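Local coordinates for protein polysialic acid O-acetyltransferase (Escherichia coli, PDB 3JQY) that transfers acetyl groups from acetyl-CoA to the sialic acid residues of long capsular polysialic acid chains in Escherichia coli, at residues K19-D22 / S23-T27; V77-G81 / D82-V86; S236-H239 / A240-T243. All coordinates share one frame; numbering follows the deposited sequence.

Interaction 1 (K19-D22 / S23-T27)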
ATOM      1  N   LYS B  19      17.460  20.828 -25.948  1.00 54.45           N
ATOM      2  CA  LYS B  19      16.951  21.337 -27.218  1.00 44.23           C
ATOM      3  C   LYS B  19      16.215  20.257 -28.009  1.00 42.29           C
ATOM      4  O   LYS B  19      16.145  20.315 -29.237  1.00 40.02           O
ATOM      5  CB  LYS B  19      18.088  21.921 -28.062  1.00 49.52           C
ATOM      6  CG  LYS B  19      19.197  20.929 -28.387  1.00 45.46           C
ATOM      7  CD  LYS B  19      19.950  20.510 -27.133  1.00 57.78           C
ATOM      8  CE  LYS B  19      21.017  19.475 -27.446  1.00 61.38           C
ATOM      9  NZ  LYS B  19      21.785  19.087 -26.230  1.00 61.11           N
ATOM     10  N   THR B  20      15.672  19.271 -27.297  1.00 35.33           N
ATOM     11  CA  THR B  20      14.881  18.214 -27.917  1.00 30.50           C
ATOM     12  C   THR B  20      13.715  18.805 -28.708  1.00 30.36           C
ATOM     13  O   THR B  20      13.137  19.812 -28.304  1.00 26.19           O
ATOM     14  CB  THR B  20      14.315  17.252 -26.852  1.00 34.84           C
ATOM     15  OG1 THR B  20      15.385  16.722 -26.059  1.00 33.14           O
ATOM     16  CG2 THR B  20      13.555  16.113 -27.513  1.00 30.30           C
ATOM     17  N   GLN B  21      13.378  18.186 -29.838  1.00 24.96           N
ATOM     18  CA  GLN B  21      12.216  18.616 -30.619  1.00 22.71           C
ATOM     19  C   GLN B  21      11.237  17.458 -30.805  1.00 26.04           C
ATOM     20  O   GLN B  21      11.630  16.294 -30.734  1.00 25.85           O
ATOM     21  CB  GLN B  21      12.648  19.178 -31.984  1.00 30.05           C
ATOM     22  CG  GLN B  21      13.466  20.469 -31.902  1.00 29.85           C
ATOM     23  CD  GLN B  21      13.805  21.054 -33.264  1.00 38.05           C
ATOM     24  OE1 GLN B  21      13.873  20.340 -34.268  1.00 30.10           O
ATOM     25  NE2 GLN B  21      14.024  22.366 -33.304  1.00 41.85           N
ATOM     26  N   ASP B  22       9.960  17.774 -31.027  1.00 20.52           N
ATOM     27  CA  ASP B  22       8.983  16.737 -31.355  1.00 22.55           C
ATOM     28  C   ASP B  22       9.056  16.419 -32.852  1.00 19.41           C
ATOM     29  O   ASP B  22       9.920  16.943 -33.557  1.00 24.42           O
ATOM     30  CB  ASP B  22       7.562  17.119 -30.913  1.00 18.37           C
ATOM     31  CG  ASP B  22       6.945  18.220 -31.764  1.00 24.50           C
ATOM     32  OD1 ASP B  22       7.570  18.643 -32.756  1.00 21.25           O
ATOM     33  OD2 ASP B  22       5.815  18.649 -31.448  1.00 19.42           O
ATOM     34  N   SER B  23       8.157  15.567 -33.338  1.00 15.48           N
ATOM     35  CA  SER B  23       8.259  15.075 -34.716  1.00 16.03           C
ATOM     36  C   SER B  23       8.026  16.168 -35.756  1.00 20.77           C
ATOM     37  O   SER B  23       8.428  16.028 -36.908  1.00 19.45           O
ATOM     38  CB  SER B  23       7.312  13.894 -34.946  1.00 18.08           C
ATOM     39  OG  SER B  23       7.628  12.831 -34.063  1.00 19.76           O
ATOM     40  N   ARG B  24       7.365  17.251 -35.361  1.00 18.50           N
ATOM     41  CA  ARG B  24       7.144  18.343 -36.302  1.00 17.99           C
ATOM     42  C   ARG B  24       8.149  19.468 -36.085  1.00 21.64           C
ATOM     43  O   ARG B  24       7.946  20.594 -36.542  1.00 27.79           O
ATOM     44  CB  ARG B  24       5.701  18.849 -36.242  1.00 21.03           C
ATOM     45  CG  ARG B  24       5.288  19.342 -34.882  1.00 32.51           C
ATOM     46  CD  ARG B  24       3.819  19.098 -34.630  1.00 38.96           C
ATOM     47  NE  ARG B  24       3.463  19.500 -33.275  1.00 38.92           N
ATOM     48  CZ  ARG B  24       2.942  20.681 -32.961  1.00 28.77           C
ATOM     49  NH1 ARG B  24       2.698  21.575 -33.910  1.00 29.90           N
ATOM     50  NH2 ARG B  24       2.657  20.962 -31.699  1.00 23.27           N
ATOM     51  N   LEU B  25       9.234  19.147 -35.384  1.00 20.21           N
ATOM     52  CA  LEU B  25      10.352  20.078 -35.227  1.00 22.72           C
ATOM     53  C   LEU B  25      10.106  21.216 -34.236  1.00 28.55           C
ATOM     54  O   LEU B  25      10.762  22.258 -34.308  1.00 34.13           O
ATOM     55  CB  LEU B  25      10.753  20.644 -36.591  1.00 23.84           C
ATOM     56  CG  LEU B  25      11.771  19.801 -37.358  1.00 24.58           C
ATOM     57  CD1 LEU B  25      11.674  18.338 -36.978  1.00 25.02           C
ATOM     58  CD2 LEU B  25      11.596  19.976 -38.862  1.00 32.72           C
ATOM     59  N   LYS B  26       9.173  21.010 -33.311  1.00 25.16           N
ATOM     60  CA  LYS B  26       8.887  21.987 -32.264  1.00 25.82           C
ATOM     61  C   LYS B  26       9.701  21.676 -31.010  1.00 29.42           C
ATOM     62  O   LYS B  26       9.689  20.548 -30.517  1.00 21.43           O
ATOM     63  CB  LYS B  26       7.392  21.990 -31.922  1.00 22.85           C
ATOM     64  CG  LYS B  26       7.012  22.993 -30.834  1.00 29.86           C
ATOM     65  CD  LYS B  26       5.549  22.863 -30.422  1.00 29.73           C
ATOM     66  CE  LYS B  26       5.194  23.875 -29.339  1.00 30.20           C
ATOM     67  NZ  LYS B  26       5.330  25.277 -29.830  1.00 34.73           N
ATOM     68  N   THR B  27      10.413  22.672 -30.494  1.00 28.00           N
ATOM     69  CA  THR B  27      11.270  22.449 -29.332  1.00 26.45           C
ATOM     70  C   THR B  27      10.456  22.129 -28.073  1.00 21.27           C
ATOM     71  O   THR B  27       9.464  22.798 -27.778  1.00 23.80           O
ATOM     72  CB  THR B  27      12.185  23.661 -29.066  1.00 30.66           C
ATOM     73  OG1 THR B  27      11.384  24.835 -28.897  1.00 42.26           O
ATOM     74  CG2 THR B  27      13.130  23.877 -30.237  1.00 25.21           C
TER

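Interaction 2 (V77-G81 / D82-V86)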
ATOM      1  N   VAL B  77       6.457   8.039 -20.753  1.00 14.55           N
ATOM      2  CA  VAL B  77       5.556   7.288 -21.623  1.00 13.71           C
ATOM      3  C   VAL B  77       6.383   6.289 -22.414  1.00 13.57           C
ATOM      4  O   VAL B  77       7.282   6.672 -23.157  1.00 14.21           O
ATOM      5  CB  VAL B  77       4.802   8.206 -22.604  1.00 14.25           C
ATOM      6  CG1 VAL B  77       3.825   7.397 -23.418  1.00 13.77           C
ATOM      7  CG2 VAL B  77       4.077   9.315 -21.851  1.00 12.69           C
ATOM      8  N   ILE B  78       6.097   5.005 -22.221  1.00 13.31           N
ATOM      9  CA  ILE B  78       6.838   3.959 -22.909  1.00 11.63           C
ATOM     10  C   ILE B  78       5.923   3.239 -23.882  1.00 11.81           C
ATOM     11  O   ILE B  78       4.829   2.806 -23.512  1.00 13.33           O
ATOM     12  CB  ILE B  78       7.436   2.942 -21.923  1.00 13.78           C
ATOM     13  CG1 ILE B  78       8.362   3.651 -20.938  1.00 14.94           C
ATOM     14  CG2 ILE B  78       8.177   1.844 -22.689  1.00 15.30           C
ATOM     15  CD1 ILE B  78       8.895   2.757 -19.847  1.00 20.30           C
ATOM     16  N   PHE B  79       6.371   3.125 -25.127  1.00 12.39           N
ATOM     17  CA  PHE B  79       5.631   2.398 -26.157  1.00 11.31           C
ATOM     18  C   PHE B  79       6.315   1.061 -26.419  1.00 11.87           C
ATOM     19  O   PHE B  79       7.481   1.030 -26.820  1.00 17.14           O
ATOM     20  CB  PHE B  79       5.584   3.207 -27.460  1.00 13.19           C
ATOM     21  CG  PHE B  79       4.696   4.413 -27.393  1.00 15.14           C
ATOM     22  CD1 PHE B  79       5.223   5.663 -27.102  1.00 17.21           C
ATOM     23  CD2 PHE B  79       3.335   4.297 -27.610  1.00 12.82           C
ATOM     24  CE1 PHE B  79       4.407   6.779 -27.036  1.00 14.43           C
ATOM     25  CE2 PHE B  79       2.508   5.414 -27.551  1.00 14.76           C
ATOM     26  CZ  PHE B  79       3.044   6.652 -27.263  1.00 13.23           C
ATOM     27  N   ARG B  80       5.603  -0.034 -26.176  1.00 11.11           N
ATOM     28  CA  ARG B  80       6.135  -1.374 -26.448  1.00 14.21           C
ATOM     29  C   ARG B  80       5.376  -1.985 -27.617  1.00 12.42           C
ATOM     30  O   ARG B  80       4.155  -2.109 -27.585  1.00 14.31           O
ATOM     31  CB  ARG B  80       6.022  -2.268 -25.209  1.00 14.60           C
ATOM     32  CG  ARG B  80       6.724  -1.719 -23.971  1.00 19.32           C
ATOM     33  CD  ARG B  80       6.882  -2.810 -22.921  1.00 19.48           C
ATOM     34  NE  ARG B  80       7.149  -2.279 -21.585  1.00 23.31           N
ATOM     35  CZ  ARG B  80       8.330  -1.827 -21.181  1.00 28.08           C
ATOM     36  NH1 ARG B  80       9.365  -1.821 -22.013  1.00 30.53           N
ATOM     37  NH2 ARG B  80       8.470  -1.367 -19.946  1.00 27.74           N
ATOM     38  N   GLY B  81       6.092  -2.362 -28.666  1.00 16.36           N
ATOM     39  CA  GLY B  81       5.418  -2.896 -29.827  1.00 16.74           C
ATOM     40  C   GLY B  81       4.846  -1.779 -30.679  1.00 18.00           C
ATOM     41  O   GLY B  81       5.266  -0.625 -30.563  1.00 16.88           O
ATOM     42  N   ASP B  82       3.862  -2.118 -31.507  1.00 17.17           N
ATOM     43  CA  ASP B  82       3.437  -1.246 -32.601  1.00 15.06           C
ATOM     44  C   ASP B  82       2.003  -0.751 -32.475  1.00 12.68           C
ATOM     45  O   ASP B  82       1.181  -1.356 -31.781  1.00 17.59           O
ATOM     46  CB  ASP B  82       3.551  -1.995 -33.937  1.00 19.32           C
ATOM     47  CG  ASP B  82       4.898  -2.667 -34.132  1.00 25.98           C
ATOM     48  OD1 ASP B  82       5.894  -2.232 -33.519  1.00 20.47           O
ATOM     49  OD2 ASP B  82       4.960  -3.641 -34.914  1.00 32.84           O
ATOM     50  N   ASN B  83       1.715   0.346 -33.172  1.00 14.32           N
ATOM     51  CA  ASN B  83       0.353   0.823 -33.350  1.00 14.05           C
ATOM     52  C   ASN B  83      -0.335   1.230 -32.052  1.00 14.01           C
ATOM     53  O   ASN B  83      -1.561   1.140 -31.941  1.00 15.33           O
ATOM     54  CB  ASN B  83      -0.483  -0.233 -34.079  1.00 16.54           C
ATOM     55  CG  ASN B  83       0.120  -0.629 -35.415  1.00 27.71           C
ATOM     56  OD1 ASN B  83       0.464   0.228 -36.226  1.00 30.20           O
ATOM     57  ND2 ASN B  83       0.252  -1.930 -35.647  1.00 29.42           N
ATOM     58  N   ASN B  84       0.458   1.654 -31.073  1.00 13.40           N
ATOM     59  CA  ASN B  84      -0.072   2.228 -29.836  1.00 11.60           C
ATOM     60  C   ASN B  84      -0.382   3.708 -30.010  1.00 12.53           C
ATOM     61  O   ASN B  84       0.174   4.364 -30.890  1.00 13.46           O
ATOM     62  CB  ASN B  84       0.944   2.083 -28.695  1.00 12.91           C
ATOM     63  CG  ASN B  84       1.288   0.636 -28.395  1.00 14.14           C
ATOM     64  OD1 ASN B  84       0.493  -0.093 -27.816  1.00 12.88           O
ATOM     65  ND2 ASN B  84       2.492   0.229 -28.762  1.00 11.57           N
ATOM     66  N   TYR B  85      -1.248   4.235 -29.145  1.00 11.97           N
ATOM     67  CA  TYR B  85      -1.736   5.611 -29.254  1.00 10.79           C
ATOM     68  C   TYR B  85      -1.966   6.140 -27.848  1.00 11.69           C
ATOM     69  O   TYR B  85      -2.665   5.513 -27.054  1.00 12.68           O
ATOM     70  CB  TYR B  85      -3.057   5.619 -30.027  1.00 10.08           C
ATOM     71  CG  TYR B  85      -3.737   6.966 -30.188  1.00 13.66           C
ATOM     72  CD1 TYR B  85      -3.399   7.823 -31.229  1.00 19.59           C
ATOM     73  CD2 TYR B  85      -4.745   7.363 -29.313  1.00 20.02           C
ATOM     74  CE1 TYR B  85      -4.038   9.046 -31.388  1.00 22.00           C
ATOM     75  CE2 TYR B  85      -5.389   8.582 -29.465  1.00 17.76           C
ATOM     76  CZ  TYR B  85      -5.032   9.418 -30.499  1.00 25.90           C
ATOM     77  OH  TYR B  85      -5.677  10.626 -30.634  1.00 27.22           O
ATOM     78  N   VAL B  86      -1.350   7.273 -27.534  1.00 11.94           N
ATOM     79  CA  VAL B  86      -1.567   7.940 -26.253  1.00 10.53           C
ATOM     80  C   VAL B  86      -1.893   9.406 -26.534  1.00 12.74           C
ATOM     81  O   VAL B  86      -1.148  10.091 -27.244  1.00 10.42           O
ATOM     82  CB  VAL B  86      -0.322   7.855 -25.338  1.00 10.13           C
ATOM     83  CG1 VAL B  86      -0.536   8.640 -24.039  1.00  8.47           C
ATOM     84  CG2 VAL B  86       0.022   6.396 -25.026  1.00 10.23           C
TER

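Interaction 3 (S236-H239 / A240-T243)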
ATOM      1  N   SER B 236     -22.053  21.341  -9.885  1.00 16.70           N
ATOM      2  CA  SER B 236     -23.407  21.700 -10.289  1.00 20.48           C
ATOM      3  C   SER B 236     -23.667  21.285 -11.729  1.00 18.30           C
ATOM      4  O   SER B 236     -24.733  20.752 -12.049  1.00 23.37           O
ATOM      5  CB  SER B 236     -23.642  23.204 -10.122  1.00 22.34           C
ATOM      6  OG  SER B 236     -23.660  23.552  -8.748  1.00 26.92           O
ATOM      7  N   SER B 237     -22.691  21.529 -12.597  1.00 18.63           N
ATOM      8  CA  SER B 237     -22.828  21.213 -14.013  1.00 20.25           C
ATOM      9  C   SER B 237     -23.036  19.717 -14.224  1.00 21.13           C
ATOM     10  O   SER B 237     -23.986  19.296 -14.888  1.00 17.09           O
ATOM     11  CB  SER B 237     -21.594  21.689 -14.788  1.00 21.93           C
ATOM     12  OG  SER B 237     -21.655  21.281 -16.144  1.00 34.67           O
ATOM     13  N   TYR B 238     -22.146  18.910 -13.656  1.00 15.78           N
ATOM     14  CA  TYR B 238     -22.270  17.460 -13.792  1.00 15.91           C
ATOM     15  C   TYR B 238     -23.525  16.923 -13.102  1.00 16.20           C
ATOM     16  O   TYR B 238     -24.174  16.005 -13.611  1.00 18.30           O
ATOM     17  CB  TYR B 238     -21.008  16.746 -13.293  1.00 16.45           C
ATOM     18  CG  TYR B 238     -19.889  16.740 -14.318  1.00 14.44           C
ATOM     19  CD1 TYR B 238     -19.896  15.834 -15.367  1.00 13.83           C
ATOM     20  CD2 TYR B 238     -18.834  17.640 -14.236  1.00 15.00           C
ATOM     21  CE1 TYR B 238     -18.891  15.823 -16.314  1.00 14.09           C
ATOM     22  CE2 TYR B 238     -17.813  17.642 -15.185  1.00 11.07           C
ATOM     23  CZ  TYR B 238     -17.849  16.724 -16.214  1.00 14.57           C
ATOM     24  OH  TYR B 238     -16.849  16.712 -17.155  1.00 19.43           O
ATOM     25  N   HIS B 239     -23.867  17.497 -11.950  1.00 15.86           N
ATOM     26  CA  HIS B 239     -25.083  17.117 -11.244  1.00 14.57           C
ATOM     27  C   HIS B 239     -26.305  17.287 -12.146  1.00 18.38           C
ATOM     28  O   HIS B 239     -27.144  16.395 -12.240  1.00 19.27           O
ATOM     29  CB  HIS B 239     -25.244  17.944  -9.966  1.00 17.08           C
ATOM     30  CG  HIS B 239     -26.515  17.670  -9.223  1.00 15.41           C
ATOM     31  ND1 HIS B 239     -26.693  16.558  -8.428  1.00 23.06           N
ATOM     32  CD2 HIS B 239     -27.674  18.368  -9.160  1.00 17.39           C
ATOM     33  CE1 HIS B 239     -27.908  16.582  -7.907  1.00 19.00           C
ATOM     34  NE2 HIS B 239     -28.523  17.669  -8.336  1.00 24.95           N
ATOM     35  N   ALA B 240     -26.399  18.433 -12.815  1.00 18.01           N
ATOM     36  CA  ALA B 240     -27.538  18.697 -13.693  1.00 20.23           C
ATOM     37  C   ALA B 240     -27.554  17.730 -14.874  1.00 20.31           C
ATOM     38  O   ALA B 240     -28.599  17.193 -15.249  1.00 21.09           O
ATOM     39  CB  ALA B 240     -27.518  20.144 -14.177  1.00 22.40           C
ATOM     40  N   LYS B 241     -26.385  17.496 -15.451  1.00 21.54           N
ATOM     41  CA  LYS B 241     -26.259  16.560 -16.559  1.00 20.99           C
ATOM     42  C   LYS B 241     -26.694  15.139 -16.185  1.00 22.43           C
ATOM     43  O   LYS B 241     -27.403  14.484 -16.947  1.00 24.89           O
ATOM     44  CB  LYS B 241     -24.819  16.553 -17.070  1.00 21.76           C
ATOM     45  CG  LYS B 241     -24.516  15.483 -18.105  1.00 28.35           C
ATOM     46  CD  LYS B 241     -23.036  15.501 -18.478  1.00 36.72           C
ATOM     47  CE  LYS B 241     -22.695  14.405 -19.481  1.00 44.63           C
ATOM     48  NZ  LYS B 241     -22.824  13.046 -18.891  1.00 51.56           N
ATOM     49  N   LEU B 242     -26.264  14.664 -15.017  1.00 19.27           N
ATOM     50  CA  LEU B 242     -26.483  13.267 -14.635  1.00 18.32           C
ATOM     51  C   LEU B 242     -27.838  12.972 -13.978  1.00 24.86           C
ATOM     52  O   LEU B 242     -28.290  11.822 -13.984  1.00 20.79           O
ATOM     53  CB  LEU B 242     -25.353  12.783 -13.717  1.00 21.08           C
ATOM     54  CG  LEU B 242     -23.934  12.877 -14.289  1.00 20.51           C
ATOM     55  CD1 LEU B 242     -22.891  12.545 -13.215  1.00 20.58           C
ATOM     56  CD2 LEU B 242     -23.775  11.975 -15.509  1.00 21.70           C
ATOM     57  N   THR B 243     -28.483  13.991 -13.413  1.00 19.58           N
ATOM     58  CA  THR B 243     -29.725  13.766 -12.662  1.00 20.14           C
ATOM     59  C   THR B 243     -30.968  14.432 -13.250  1.00 25.99           C
ATOM     60  O   THR B 243     -32.093  14.086 -12.886  1.00 24.80           O
ATOM     61  CB  THR B 243     -29.600  14.219 -11.187  1.00 21.82           C
ATOM     62  OG1 THR B 243     -29.548  15.652 -11.122  1.00 20.77           O
ATOM     63  CG2 THR B 243     -28.355  13.626 -10.553  1.00 23.77           C
TER

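Interaction 1 (K19-D22 / S23-T27)
Asp22 OD1 is gripped by two backbone N-H groups that reach it from opposite faces of the carboxylate plane. Lys26 N lies 2.9 Å from Asp22 OD1 in a fairly straight bond, while Arg24 N meets Asp22 OD1 at 3.0 Å along a more bent path. The torsion of Asp22 makes this possible: chi1 of 72° sets CG between the backbone N and the carbonyl carbon, folding the carboxylate in over the turn that follows. Aspartate suits the place because its short side chain reaches both N-H groups and leaves a second oxygen for other work.

That second oxygen faces the Arg24 side chain. Arg24 NE stands 3.1 Å from Asp22 OD2, a salt bridge whose hydrogen bond is weak, its N-H pointing well off the oxygen; the carboxylate and guanidinium planes lie 43° apart. Asp22 OD2 also accepts from Cys44 N and Arg24 NH2 donates to Cys44 O, so both charged groups lean on strand 41-44. Lys26 runs extended as far as CE and bends at its last torsion, where NZ makes a salt bridge with Asp46, but its CB packs 3.5 Å from Asp22 OD1.

The backbone closes the loop twice: Leu25 N bonds to Asp22 O at 2.9 Å, and Asp22 N to Lys26 O at 2.8 Å. Beyond these, the Gln21 side chain runs extended past CG and crosses Thr27, bringing its NE2 to 3.5 Å from Thr27 CG2.

Leu25 has a positive phi of 76°, the left-handed conformation that lets the chain turn back beside Asp22. Together these features define a type I turn followed by a G1 beta bulge, as in a 3:5 hairpin, with Asp22 supplying an Asx motif where one seven-residue repeat passes into the next.

Interaction 2 (V77-G81 / D82-V86)
Asn84 and Phe79 face each other across a corner of the left-handed beta-helix, where strand 71-80 ends and the chain bends into strand 85-88. Followed outward, the Asn84 side chain starts with CB at the edge of the Phe79 ring, in its plane and 3.4 Å from Phe79 CD2. With CG anti to the carbonyl carbon (chi1 -60°), the amide then runs back past the ring toward the bend. At the tip, ND2 donates to Arg80 O over 3.1 Å, approaching from above the carbonyl plane. The other tip atom, OD1, turns to the next coil and accepts from Ser104 N. Asparagine fits because one short amide can both give and take, tying the corner to itself and to its neighbour.

Phe79 suits the interior of the helix. Beyond Asn84 its ring reaches Val86, whose CG2 lies 3.7 Å from Phe79 CE2, and it meets the nearly parallel ring of Phe57 in the preceding coil. Val77 extends the same apolar lining toward Val86.

At the bend itself Gly81 has a positive phi (80°) with an extended psi, a backbone shape in which a CB would press on the carbonyl oxygen of Arg80. Next to it Asp82 turns its carboxylate back along the chain, placing OD1 3.1 Å from Gly81 C while the same oxygen accepts from Asn60 N.

Interaction 3 (S236-H239 / A240-T243)
His239 and Thr243 make the distinctive side-chain contact of helix 233-245, set within alpha-helical backbone bonds that pass into a wider pi-type turn at 241-243. Among the backbone bonds, Ala240 N donates to Ser236 O at 3.0 Å, and the next two steps, Lys241 N to Ser237 O and Leu242 N to Tyr238 O, keep the same spacing of four residues. Thr243 N reaches His239 O at 3.0 Å, but with a more bent N-H (138°), close to the helix end.

A side-chain hydrogen bond joins this last step. Thr243 OG1, set between its backbone N and carbonyl carbon (chi1 71°), donates to His239 O at 2.8 Å. The hydroxyl and Thr243 N come to that carbonyl oxygen from opposite faces of its plane. Threonine fits because its hydroxyl, on CB itself, is short enough to fold back on the carbonyl one turn earlier, while CG2 lies near His239 O and ND1.

The aromatic contact uses the same hydroxyl oxygen. It sits over one face of the His239 imidazole, offset toward the rim, with His239 NE2 3.6 Å from Thr243 OG1. His239 CG is anti to its backbone N (chi1 177°), which swings the ring over this neighbour; the ring also packs on Lys155 of a second subunit.

Aliphatic carbons also rest on backbone carbonyls of the turn before: Leu242 CG lies 3.2 Å from Tyr238 O, and the small Ala240 brings its CB to 3.6 Å from Ser236 O. Outside the segments, Tyr238 stacks on Tyr169 and bonds through OH to Asp132, fastening the helix to the body of the chain.

Since Thr243 OG1 spends its hydrogen on the carbonyl of His239, it probably turns oxygen rather than an O-H toward the imidazole face, so the ring contact reads as close packing and not as an O-H...pi bond.

Along the chain the three contacts come in series and sample the length of the subunit. Interaction 1 lies in the sequence repeats before strand 31-35, interaction 2 at a corner of the left-handed beta-helix between two of its parallel sheets, and interaction 3 in the helix 233-245 that follows the coils. The centres of interactions 1 and 2 are about 19 Å apart on the same side of the chain's centre, whereas interaction 3 lies, centre to centre, about 35 Å from interaction 2 and about 41 Å from interaction 1. None touches another. The parallel coils therefore span the distance between the repeat region and the C-terminal helix, which also reaches a second subunit.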